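Local coordinates for aminotransferase (Psychrobacter arcticus 273-4, PDB 3IF2), which binds pyridoxal 5'-phosphate and is probably an amino-acid aminotransferase, perhaps one that moves amino groups between valine and pyruvate, at residues A[79-85]-A[306-310]; A[107-112]-A[291-297]; A[355-359]-A[370-374]; A[373-379]-A[409-415]. All blocks are in the same frame, centred on the assembly; numbering follows the deposited sequence.

Contact 1: residues A[79-85]-A[306-310]. With PLP (pyridoxal-5'-phosphate), chain E.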
# COMPACT_ATOMS: atom_id res chain seq x y z
N TYR A 79 -3.93 7.72 -12.03
CA TYR A 79 -3.42 6.46 -11.54
C TYR A 79 -2.22 6.11 -12.42
O TYR A 79 -2.29 6.34 -13.63
CB TYR A 79 -4.44 5.30 -11.80
CG TYR A 79 -5.69 5.27 -10.94
CD1 TYR A 79 -5.63 4.81 -9.63
CD2 TYR A 79 -6.94 5.63 -11.46
CE1 TYR A 79 -6.76 4.78 -8.82
CE2 TYR A 79 -8.09 5.59 -10.65
CZ TYR A 79 -7.98 5.16 -9.33
OH TYR A 79 -9.05 5.06 -8.48
N SER A 80 -1.16 5.55 -11.84
CA SER A 80 -0.05 5.00 -12.64
C SER A 80 -0.47 3.62 -13.12
O SER A 80 -1.54 3.13 -12.75
CB SER A 80 1.24 4.85 -11.82
OG SER A 80 1.12 3.87 -10.79
N ASN A 81 0.39 2.99 -13.92
CA ASN A 81 0.19 1.59 -14.30
C ASN A 81 0.38 0.78 -12.99
O ASN A 81 1.09 1.26 -12.09
CB ASN A 81 1.21 1.19 -15.39
CG ASN A 81 1.09 -0.29 -15.81
OD1 ASN A 81 1.66 -1.20 -15.17
ND2 ASN A 81 0.31 -0.54 -16.87
N PRO A 82 -0.26 -0.41 -12.84
CA PRO A 82 -0.05 -1.21 -11.61
C PRO A 82 1.44 -1.55 -11.28
O PRO A 82 1.81 -1.68 -10.11
CB PRO A 82 -0.86 -2.48 -11.87
CG PRO A 82 -1.90 -2.08 -12.83
CD PRO A 82 -1.32 -1.01 -13.67
N GLN A 83 2.27 -1.70 -12.33
CA GLN A 83 3.71 -1.91 -12.20
C GLN A 83 4.42 -0.68 -11.57
O GLN A 83 5.45 -0.85 -10.94
CB GLN A 83 4.30 -2.24 -13.57
CG GLN A 83 5.81 -2.57 -13.56
CD GLN A 83 6.32 -3.01 -14.91
OE1 GLN A 83 5.57 -3.55 -15.73
NE2 GLN A 83 7.61 -2.82 -15.15
N GLY A 84 3.88 0.52 -11.78
CA GLY A 84 4.40 1.76 -11.20
C GLY A 84 4.61 2.89 -12.21
O GLY A 84 4.68 2.65 -13.40
N ASP A 85 4.73 4.11 -11.70
CA ASP A 85 4.96 5.32 -12.52
C ASP A 85 5.94 5.06 -13.68
O ASP A 85 7.12 4.82 -13.44
CB ASP A 85 5.49 6.44 -11.60
CG ASP A 85 5.62 7.77 -12.30
OD1 ASP A 85 6.62 8.01 -13.03
OD2 ASP A 85 4.74 8.61 -12.05
N LEU A 306 -4.47 -1.42 -6.48
CA LEU A 306 -4.93 -0.82 -7.76
C LEU A 306 -3.64 -0.37 -8.50
O LEU A 306 -3.29 -0.93 -9.53
CB LEU A 306 -5.98 0.30 -7.57
CG LEU A 306 -7.10 0.40 -8.60
CD1 LEU A 306 -7.90 -0.90 -8.59
CD2 LEU A 306 -8.05 1.54 -8.26
N ALA A 307 -2.95 0.61 -7.95
CA ALA A 307 -1.63 1.05 -8.45
C ALA A 307 -0.83 1.58 -7.26
O ALA A 307 -1.40 1.94 -6.24
CB ALA A 307 -1.78 2.11 -9.53
N PRO A 308 0.50 1.56 -7.34
CA PRO A 308 1.22 2.10 -6.21
C PRO A 308 1.21 3.63 -6.24
O PRO A 308 0.81 4.26 -7.23
CB PRO A 308 2.64 1.52 -6.37
CG PRO A 308 2.74 1.06 -7.78
CD PRO A 308 1.40 1.18 -8.43
N THR A 309 1.68 4.19 -5.15
CA THR A 309 1.77 5.63 -4.96
C THR A 309 2.74 6.23 -5.97
O THR A 309 3.62 5.53 -6.46
CB THR A 309 2.17 5.95 -3.52
OG1 THR A 309 1.79 7.28 -3.23
CG2 THR A 309 3.63 5.74 -3.27
N ARG A 310 2.56 7.50 -6.33
CA ARG A 310 3.48 8.10 -7.31
C ARG A 310 4.14 9.42 -6.98
O ARG A 310 5.02 9.84 -7.74
CB ARG A 310 2.85 8.09 -8.70
CG ARG A 310 1.63 8.92 -8.88
CD ARG A 310 0.93 8.58 -10.20
NE ARG A 310 1.77 8.81 -11.38
CZ ARG A 310 1.37 8.89 -12.65
NH1 ARG A 310 0.08 8.83 -12.99
NH2 ARG A 310 2.29 9.07 -13.60
N1 PLP E . -14.71 1.64 -5.06
C2 PLP E . -15.22 1.80 -6.33
C2A PLP E . -16.70 1.66 -6.47
C3 PLP E . -14.36 2.10 -7.41
O3 PLP E . -14.84 2.27 -8.69
C4 PLP E . -12.96 2.21 -7.18
C4A PLP E . -11.99 2.74 -8.24
O4A PLP E . -12.01 2.34 -9.40
C5 PLP E . -12.47 2.02 -5.86
C6 PLP E . -13.36 1.74 -4.82
C5A PLP E . -10.97 2.10 -5.54
O4P PLP E . -10.53 3.44 -5.47
P PLP E . -9.14 3.82 -4.80
O1P PLP E . -8.35 2.64 -4.33
O2P PLP E . -9.45 4.70 -3.61
O3P PLP E . -8.48 4.59 -5.87
O HOH W 1 3.40 4.48 -9.23
O HOH W 2 -1.06 5.61 -8.87
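The guanidinium group of Arg-310 has Ser-80 CB over one face, offset toward the rim, and Asp-85 OD2 in its plane at the edge. The grip is side-on, with both nitrogens sent to one carboxylate oxygen: Arg-310 NH2 lies 2.9 Å from Asp-85 OD2, and NE of the same arginine 3.1 Å from it. The two planes stand 68° apart; both nitrogens reach OD2 from the same face of the carboxylate, NH2 well above its plane and NE nearer the plane on the anti side. With Asp-85 OD1 capping Phe-88 N of helix 86-100, the salt bridge ties that helix start to Arg-310, itself the N-cap residue of helix 311-321. Without the guanidinium, as with an alanine here, Asp-85 OD2 is likely to lose both N-H donors and its charge partner, and Ser-80 CB its cover. The other flat group, the Tyr-79 ring, carries the phosphate oxygen at its edge: Tyr-79 OH donates to PLP O3P at 2.7 Å, and Leu-306 CD2 approaches Tyr-79 CE1 obliquely at 3.5 Å. This cofactor sits in the second subunit, whose Arg-283 and Ser-275 also bind it, an active site completed across the dimer interface as in fold-type I aminotransferases. Between the two ends the loops are joined by water. One molecule donates to Ser-80 OG and Thr-309 O and accepts from Asp-85 N; another links Ser-80 N to Pro-308 O. Ala-307 CB rests 3.4 Å from the carbonyl oxygen of Ser-80.

Contact 2: residues A[107-112]-A[291-297]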
# COMPACT_ATOMS: atom_id res chain seq x y z
N GLU A 107 10.79 -3.92 -18.17
CA GLU A 107 10.25 -5.19 -17.65
C GLU A 107 10.87 -5.66 -16.32
O GLU A 107 10.24 -6.44 -15.61
CB GLU A 107 10.37 -6.31 -18.69
CG GLU A 107 9.51 -6.12 -19.93
CD GLU A 107 9.77 -7.21 -20.99
OE1 GLU A 107 9.74 -8.42 -20.67
OE2 GLU A 107 9.98 -6.85 -22.16
N ASN A 108 12.08 -5.16 -15.99
CA ASN A 108 12.84 -5.50 -14.79
C ASN A 108 12.64 -4.62 -13.56
O ASN A 108 13.30 -4.82 -12.57
CB ASN A 108 14.35 -5.48 -15.12
CG ASN A 108 14.73 -6.49 -16.18
OD1 ASN A 108 15.17 -6.12 -17.27
ND2 ASN A 108 14.58 -7.77 -15.85
N ILE A 109 11.74 -3.65 -13.61
CA ILE A 109 11.55 -2.74 -12.49
C ILE A 109 10.08 -2.51 -12.21
O ILE A 109 9.30 -2.25 -13.15
CB ILE A 109 12.22 -1.37 -12.72
CG1 ILE A 109 13.69 -1.53 -13.12
CG2 ILE A 109 12.07 -0.48 -11.46
CD1 ILE A 109 14.46 -0.22 -13.20
N ALA A 110 9.71 -2.64 -10.94
CA ALA A 110 8.38 -2.36 -10.44
C ALA A 110 8.51 -1.48 -9.21
O ALA A 110 9.58 -1.44 -8.58
CB ALA A 110 7.65 -3.65 -10.09
N LEU A 111 7.44 -0.76 -8.89
CA LEU A 111 7.34 0.10 -7.73
C LEU A 111 6.30 -0.50 -6.77
O LEU A 111 5.32 -1.13 -7.22
CB LEU A 111 6.94 1.53 -8.13
CG LEU A 111 7.81 2.29 -9.13
CD1 LEU A 111 7.24 3.69 -9.41
CD2 LEU A 111 9.20 2.39 -8.62
N THR A 112 6.54 -0.30 -5.46
CA THR A 112 5.65 -0.74 -4.37
C THR A 112 5.44 0.44 -3.40
O THR A 112 6.13 1.45 -3.51
CB THR A 112 6.26 -1.98 -3.63
OG1 THR A 112 7.52 -1.64 -3.03
CG2 THR A 112 6.47 -3.13 -4.60
N ALA A 291 11.83 -10.44 -15.20
CA ALA A 291 10.47 -10.13 -15.68
C ALA A 291 9.38 -10.93 -14.95
O ALA A 291 8.35 -10.37 -14.55
CB ALA A 291 10.36 -10.38 -17.20
N LYS A 292 9.66 -12.22 -14.74
CA LYS A 292 8.75 -13.15 -14.05
C LYS A 292 8.35 -12.62 -12.66
O LYS A 292 7.16 -12.64 -12.29
CB LYS A 292 9.39 -14.55 -13.97
CG LYS A 292 8.53 -15.65 -13.36
CD LYS A 292 9.06 -17.04 -13.72
CE LYS A 292 8.31 -18.11 -12.95
NZ LYS A 292 6.86 -18.03 -13.22
N VAL A 293 9.33 -12.12 -11.91
CA VAL A 293 9.10 -11.55 -10.56
C VAL A 293 8.32 -10.21 -10.65
O VAL A 293 7.39 -9.99 -9.86
CB VAL A 293 10.41 -11.34 -9.79
CG1 VAL A 293 10.17 -10.61 -8.46
CG2 VAL A 293 11.10 -12.67 -9.54
N ILE A 294 8.67 -9.35 -11.61
CA ILE A 294 8.03 -8.04 -11.80
C ILE A 294 6.56 -8.20 -12.20
O ILE A 294 5.70 -7.46 -11.69
CB ILE A 294 8.83 -7.13 -12.79
CG1 ILE A 294 10.30 -6.95 -12.34
CG2 ILE A 294 8.20 -5.77 -12.96
CD1 ILE A 294 10.51 -6.38 -10.89
N GLU A 295 6.26 -9.15 -13.08
CA GLU A 295 4.87 -9.45 -13.45
C GLU A 295 4.04 -9.86 -12.24
O GLU A 295 2.90 -9.42 -12.10
CB GLU A 295 4.76 -10.51 -14.55
CG GLU A 295 5.15 -10.00 -15.92
CD GLU A 295 5.47 -11.10 -16.92
OE1 GLU A 295 4.99 -12.25 -16.78
OE2 GLU A 295 6.25 -10.82 -17.86
N ALA A 296 4.63 -10.66 -11.36
CA ALA A 296 3.99 -11.09 -10.09
C ALA A 296 3.67 -9.89 -9.21
O ALA A 296 2.53 -9.75 -8.73
CB ALA A 296 4.87 -12.08 -9.34
N VAL A 297 4.66 -9.02 -9.03
CA VAL A 297 4.51 -7.80 -8.22
C VAL A 297 3.43 -6.89 -8.80
O VAL A 297 2.58 -6.36 -8.05
CB VAL A 297 5.85 -7.01 -8.04
CG1 VAL A 297 5.64 -5.70 -7.26
CG2 VAL A 297 6.87 -7.89 -7.33
O HOH W 3 7.36 -8.48 -18.69
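Strand 109-112, at one end of the mixed sheet of the PLP-binding fold, is covered here by the first two turns of helix 291-305, an alpha/beta layer contact in which Ile-294 and Val-297 face Ala-110 and Thr-112. Strand and helix run nearly the same way, 29° apart, with their axes 8.1 Å apart at closest approach. Ile-294 is the main wedge: its CB comes 3.2 Å from Glu-107 O, and CG1 presses on the same oxygen. Its CG2 branch, anti to the backbone N, reaches Ala-110 CB at 3.6 Å, while the CG1 arm, bent back at chi2 (-56°), lays CD1 against the backbone of Asn-108 and Ala-110. One turn on, Val-297 CG1 sits between two strand side chains, touching Ala-110 CB and lying 3.8 Å from Thr-112 CG2. Ile-287 of the adjacent strand 285-288 packs on both helix residues. No hydrogen bond joins the segments directly. At the helix start, Ala-291 CB lies beside the carboxylate of Glu-107, and Asn-108 ND2 bonds Ala-289 O. Near the exposed Glu-107 and Glu-295 a water bridges the two carboxylates, donating to Glu-107 OE1 at 3.1 Å and to Glu-295 OE2 at 2.7 Å.

Contact 3: residues A[355-359]-A[370-374]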
# COMPACT_ATOMS: atom_id res chain seq x y z
N TYR A 355 33.85 -0.59 30.95
CA TYR A 355 32.91 -1.69 31.17
C TYR A 355 32.83 -2.65 29.96
O TYR A 355 33.42 -2.37 28.90
CB TYR A 355 31.54 -1.09 31.52
CG TYR A 355 31.55 -0.41 32.86
CD1 TYR A 355 32.08 0.88 33.03
CD2 TYR A 355 31.05 -1.07 33.99
CE1 TYR A 355 32.10 1.50 34.32
CE2 TYR A 355 31.05 -0.46 35.25
CZ TYR A 355 31.57 0.82 35.42
OH TYR A 355 31.55 1.38 36.67
N PRO A 356 32.10 -3.79 30.10
CA PRO A 356 32.01 -4.78 29.01
C PRO A 356 31.16 -4.43 27.77
O PRO A 356 30.54 -5.33 27.18
CB PRO A 356 31.43 -6.01 29.72
CG PRO A 356 31.78 -5.81 31.15
CD PRO A 356 31.56 -4.36 31.35
N LEU A 357 31.16 -3.16 27.35
CA LEU A 357 30.44 -2.73 26.17
C LEU A 357 31.27 -3.10 24.98
O LEU A 357 32.47 -2.83 24.96
CB LEU A 357 30.23 -1.20 26.12
CG LEU A 357 29.54 -0.56 24.88
CD1 LEU A 357 28.12 -1.08 24.70
CD2 LEU A 357 29.54 0.97 24.94
N MSE A 358 30.63 -3.77 24.03
CA MSE A 358 31.17 -4.01 22.69
C MSE A 358 30.18 -3.25 21.79
O MSE A 358 28.98 -3.18 22.09
CB MSE A 358 31.19 -5.50 22.34
CG MSE A 358 32.03 -6.36 23.26
SE MSE A 358 33.93 -6.10 23.00
CE MSE A 358 34.18 -7.04 21.32
N ILE A 359 30.69 -2.65 20.71
CA ILE A 359 29.91 -1.92 19.73
C ILE A 359 30.15 -2.61 18.39
O ILE A 359 31.27 -2.93 18.07
CB ILE A 359 30.35 -0.44 19.67
CG1 ILE A 359 30.08 0.25 21.01
CG2 ILE A 359 29.62 0.33 18.54
CD1 ILE A 359 30.59 1.68 21.10
N LEU A 370 24.74 -2.12 20.27
CA LEU A 370 25.53 -2.21 21.50
C LEU A 370 25.34 -3.58 22.14
O LEU A 370 24.20 -4.01 22.30
CB LEU A 370 25.11 -1.12 22.51
CG LEU A 370 25.56 0.34 22.29
CD1 LEU A 370 25.45 0.79 20.87
CD2 LEU A 370 24.77 1.28 23.20
N TRP A 371 26.46 -4.24 22.50
CA TRP A 371 26.48 -5.56 23.17
C TRP A 371 27.11 -5.45 24.57
O TRP A 371 28.30 -5.20 24.71
CB TRP A 371 27.23 -6.57 22.29
CG TRP A 371 27.47 -7.95 22.88
CD1 TRP A 371 26.69 -8.61 23.81
CD2 TRP A 371 28.48 -8.88 22.48
NE1 TRP A 371 27.21 -9.87 24.07
CE2 TRP A 371 28.29 -10.07 23.26
CE3 TRP A 371 29.53 -8.84 21.56
CZ2 TRP A 371 29.14 -11.19 23.14
CZ3 TRP A 371 30.38 -9.96 21.44
CH2 TRP A 371 30.18 -11.12 22.24
N PHE A 372 26.27 -5.64 25.60
CA PHE A 372 26.68 -5.62 27.00
C PHE A 372 27.00 -7.06 27.41
O PHE A 372 26.09 -7.81 27.74
CB PHE A 372 25.55 -5.05 27.88
CG PHE A 372 25.06 -3.70 27.44
CD1 PHE A 372 25.86 -2.57 27.61
CD2 PHE A 372 23.79 -3.54 26.89
CE1 PHE A 372 25.41 -1.31 27.20
CE2 PHE A 372 23.33 -2.29 26.49
CZ PHE A 372 24.14 -1.17 26.64
N LYS A 373 28.28 -7.45 27.35
CA LYS A 373 28.69 -8.82 27.75
C LYS A 373 28.33 -9.09 29.23
O LYS A 373 28.66 -8.28 30.09
CB LYS A 373 30.20 -9.09 27.55
CG LYS A 373 30.75 -9.29 26.10
CD LYS A 373 32.30 -9.54 26.20
CE LYS A 373 33.07 -9.67 24.87
NZ LYS A 373 33.03 -10.99 24.18
N ASP A 374 27.64 -10.21 29.50
CA ASP A 374 27.25 -10.65 30.87
C ASP A 374 26.42 -9.65 31.67
O ASP A 374 26.66 -9.45 32.86
CB ASP A 374 28.50 -11.06 31.69
CG ASP A 374 29.40 -12.03 30.96
OD1 ASP A 374 28.92 -12.82 30.12
OD2 ASP A 374 30.62 -11.99 31.23
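Leu-357 carries its CG anti to the backbone N (chi1 177°), which swings CD1 across to the partner strand, where it meets Phe-372 CE1 at 3.7 Å and Leu-370 CB at the same distance. Leu-357 and Phe-372 lie side by side and point the same way, whereas Leu-370 is crossed at a slant. On the other face of the sheet, Met-358, a selenomethionine, runs alongside Trp-371, its CB 3.8 Å from Trp-371 CE3. With CG anti to the carbonyl carbon (chi1 -60°), Met-358 CG comes 3.8 Å from Lys-373 CE, and the bend at chi2 (-73°) keeps SE near the same carbon. The aliphatic part of Lys-373 in turn lies over a face of the indole, CG offset toward its rim, and Trp-371 NE1 is held from outside by Glu-413 OE1.

The backbones are joined by three hydrogen bonds. Met-358 and Trp-371 form the hydrogen-bonded antiparallel pair: Met-358 N donates to Trp-371 O and Trp-371 N to Met-358 O, each at 2.8 Å and nearly straight. Lys-373 N reaches Pro-356 O at 3.1 Å, extending the pairing beyond the regular strands, and Pro-356 CB packs against Lys-373 CB. Leu-357 with Phe-372 and Ile-359 with Leu-370 are non-hydrogen-bonded pairs; their side chains share the buried face, where Leu-348 of helix 324-351 and Tyr-441 of helix 423-441 pack on them. The arrangement is that of an antiparallel beta hairpin, formed by strands 357-360 and 367-372 at the centre of the six-stranded mixed sheet, with helices against its apolar face.

Contact 4: residues A[373-379]-A[409-415]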
# COMPACT_ATOMS: atom_id res chain seq x y z
N LYS A 373 28.28 -7.45 27.35
CA LYS A 373 28.69 -8.82 27.75
C LYS A 373 28.33 -9.09 29.23
O LYS A 373 28.66 -8.28 30.09
CB LYS A 373 30.20 -9.09 27.55
CG LYS A 373 30.75 -9.29 26.10
CD LYS A 373 32.30 -9.54 26.20
CE LYS A 373 33.07 -9.67 24.87
NZ LYS A 373 33.03 -10.99 24.18
N ASP A 374 27.64 -10.21 29.50
CA ASP A 374 27.25 -10.65 30.87
C ASP A 374 26.42 -9.65 31.67
O ASP A 374 26.66 -9.45 32.86
CB ASP A 374 28.50 -11.06 31.69
CG ASP A 374 29.40 -12.03 30.96
OD1 ASP A 374 28.92 -12.82 30.12
OD2 ASP A 374 30.62 -11.99 31.23
N LEU A 375 25.44 -9.03 31.02
CA LEU A 375 24.59 -8.03 31.67
C LEU A 375 23.71 -8.79 32.69
O LEU A 375 23.13 -9.82 32.33
CB LEU A 375 23.74 -7.27 30.64
CG LEU A 375 22.88 -6.08 31.09
CD1 LEU A 375 23.69 -5.01 31.80
CD2 LEU A 375 22.12 -5.46 29.90
N PRO A 376 23.65 -8.32 33.96
CA PRO A 376 22.85 -9.05 34.98
C PRO A 376 21.33 -9.13 34.71
O PRO A 376 20.67 -9.99 35.29
CB PRO A 376 23.12 -8.29 36.29
CG PRO A 376 24.26 -7.40 36.00
CD PRO A 376 24.25 -7.10 34.55
N ILE A 377 20.80 -8.23 33.88
CA ILE A 377 19.40 -8.25 33.46
C ILE A 377 19.37 -8.51 31.95
O ILE A 377 20.41 -8.46 31.29
CB ILE A 377 18.65 -6.94 33.88
CG1 ILE A 377 19.17 -5.67 33.16
CG2 ILE A 377 18.72 -6.76 35.42
CD1 ILE A 377 18.42 -4.40 33.52
N SER A 378 18.19 -8.83 31.42
CA SER A 378 18.03 -9.00 29.97
C SER A 378 17.86 -7.60 29.37
O SER A 378 17.41 -6.68 30.07
CB SER A 378 16.81 -9.87 29.62
OG SER A 378 15.59 -9.22 29.90
N THR A 379 18.20 -7.44 28.09
CA THR A 379 18.03 -6.15 27.42
C THR A 379 16.55 -5.74 27.30
O THR A 379 16.27 -4.54 27.27
CB THR A 379 18.79 -6.06 26.10
OG1 THR A 379 18.51 -7.19 25.28
CG2 THR A 379 20.29 -5.98 26.39
N GLN A 409 21.34 -16.48 24.99
CA GLN A 409 22.01 -15.43 25.78
C GLN A 409 22.28 -14.17 24.97
O GLN A 409 21.86 -13.08 25.36
CB GLN A 409 23.32 -15.96 26.40
CG GLN A 409 24.15 -14.94 27.21
CD GLN A 409 25.45 -15.52 27.79
OE1 GLN A 409 25.56 -16.72 28.04
NE2 GLN A 409 26.43 -14.64 28.03
N HIS A 410 22.95 -14.33 23.83
CA HIS A 410 23.31 -13.21 22.98
C HIS A 410 22.11 -12.34 22.55
O HIS A 410 22.22 -11.12 22.52
CB HIS A 410 24.10 -13.68 21.76
CG HIS A 410 24.74 -12.56 20.99
ND1 HIS A 410 25.85 -11.89 21.44
CD2 HIS A 410 24.42 -12.02 19.79
CE1 HIS A 410 26.18 -10.97 20.55
NE2 HIS A 410 25.34 -11.03 19.54
N ALA A 411 20.97 -12.98 22.27
CA ALA A 411 19.72 -12.27 21.92
C ALA A 411 19.11 -11.44 23.07
O ALA A 411 18.21 -10.64 22.82
CB ALA A 411 18.67 -13.25 21.34
N HIS A 412 19.58 -11.64 24.30
CA HIS A 412 19.14 -10.86 25.46
C HIS A 412 20.21 -9.88 25.98
O HIS A 412 20.01 -9.27 27.05
CB HIS A 412 18.71 -11.81 26.60
CG HIS A 412 17.53 -12.65 26.25
ND1 HIS A 412 16.28 -12.11 26.02
CD2 HIS A 412 17.40 -13.99 26.09
CE1 HIS A 412 15.43 -13.08 25.73
NE2 HIS A 412 16.08 -14.23 25.77
N GLU A 413 21.30 -9.70 25.23
CA GLU A 413 22.44 -8.84 25.65
C GLU A 413 22.71 -7.60 24.78
O GLU A 413 23.63 -6.87 25.07
CB GLU A 413 23.71 -9.69 25.80
CG GLU A 413 23.68 -10.61 27.02
CD GLU A 413 24.97 -11.39 27.24
OE1 GLU A 413 25.85 -11.40 26.34
OE2 GLU A 413 25.09 -12.01 28.33
N CYS A 414 21.89 -7.33 23.77
CA CYS A 414 22.12 -6.17 22.91
C CYS A 414 20.97 -5.18 22.83
O CYS A 414 19.84 -5.49 23.24
CB CYS A 414 22.54 -6.63 21.51
SG CYS A 414 23.93 -7.72 21.58
N ILE A 415 21.29 -3.96 22.37
CA ILE A 415 20.28 -2.93 22.08
C ILE A 415 20.58 -2.23 20.75
O ILE A 415 21.75 -2.16 20.35
CB ILE A 415 20.06 -1.90 23.25
CG1 ILE A 415 21.24 -0.92 23.43
CG2 ILE A 415 19.72 -2.63 24.59
CD1 ILE A 415 21.05 0.05 24.61
O HOH W 4 28.35 -12.09 27.37
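Loop 373-379 curls past the turn that leads into strand 414-418, and the two backbones come closest at Ser-378 and His-412. Thr-379 N donates to His-412 O at 2.8 Å from above the carbonyl plane, and Ser-378 CA makes a CH···O contact with the same oxygen. The Thr-379 side chain then wedges against the strand start: CG2 sits 3.3 Å from Glu-413 C and 3.8 Å from Ile-415 CG2, while OG1, whose proton has more than one acceptor within reach, lies near Cys-414 O and is hydrogen-bonded with Ser-396 OG. At the other end Glu-413 stretches its chain, with CG anti to the carbonyl carbon (chi1 -72°), toward the backbone of Asp-374. Its OE2 takes a hydrogen bond from Gln-409 NE2 at 3.0 Å, on the syn side, and a weak one from Asp-374 N at 3.3 Å. A water donates to Glu-413 OE1 and to Asp-374 OD1, bridging the two carboxylates. Shortened to an alanine, this side chain would probably no longer offer an acceptor to Gln-409 NE2, Asp-374 N or the water, leaving the Gln-409 amide freer to turn. Ser-378 OG, accepting from Asp-381 N, is the N-cap of helix 379-388. Segment 373-379 is thus the connection from strand 367-372 to that helix, packed against the 3-10 turn entering strand 414-418, the antiparallel neighbour of 367-372 in the mixed sheet.

Overall arrangement
The four contacts form two pairs at opposite sides of the chain's centre. Contacts 1 and 2 lie 12 Å apart between centres and touch directly: Gln-83 NE2 reaches Ile-109 O at 2.7 Å, and Gln-83 O meets Leu-111 N at 2.9 Å. They flank different cofactors: Tyr-79 of contact 1 holds the PLP of the second subunit, whereas the side chain of Thr-112 in contact 2 is about 7 Å from the other PLP, near Ser-115 and Gln-116 of this chain. Contacts 3 and 4, 9 Å between centres, share Lys-373 and Asp-374 and join adjacent strands of one sheet. Contact 3 lies away from the annotated sites; in contact 4 the Ile-415 side chain is about 11 Å from that of Asn-217 in the PLP site.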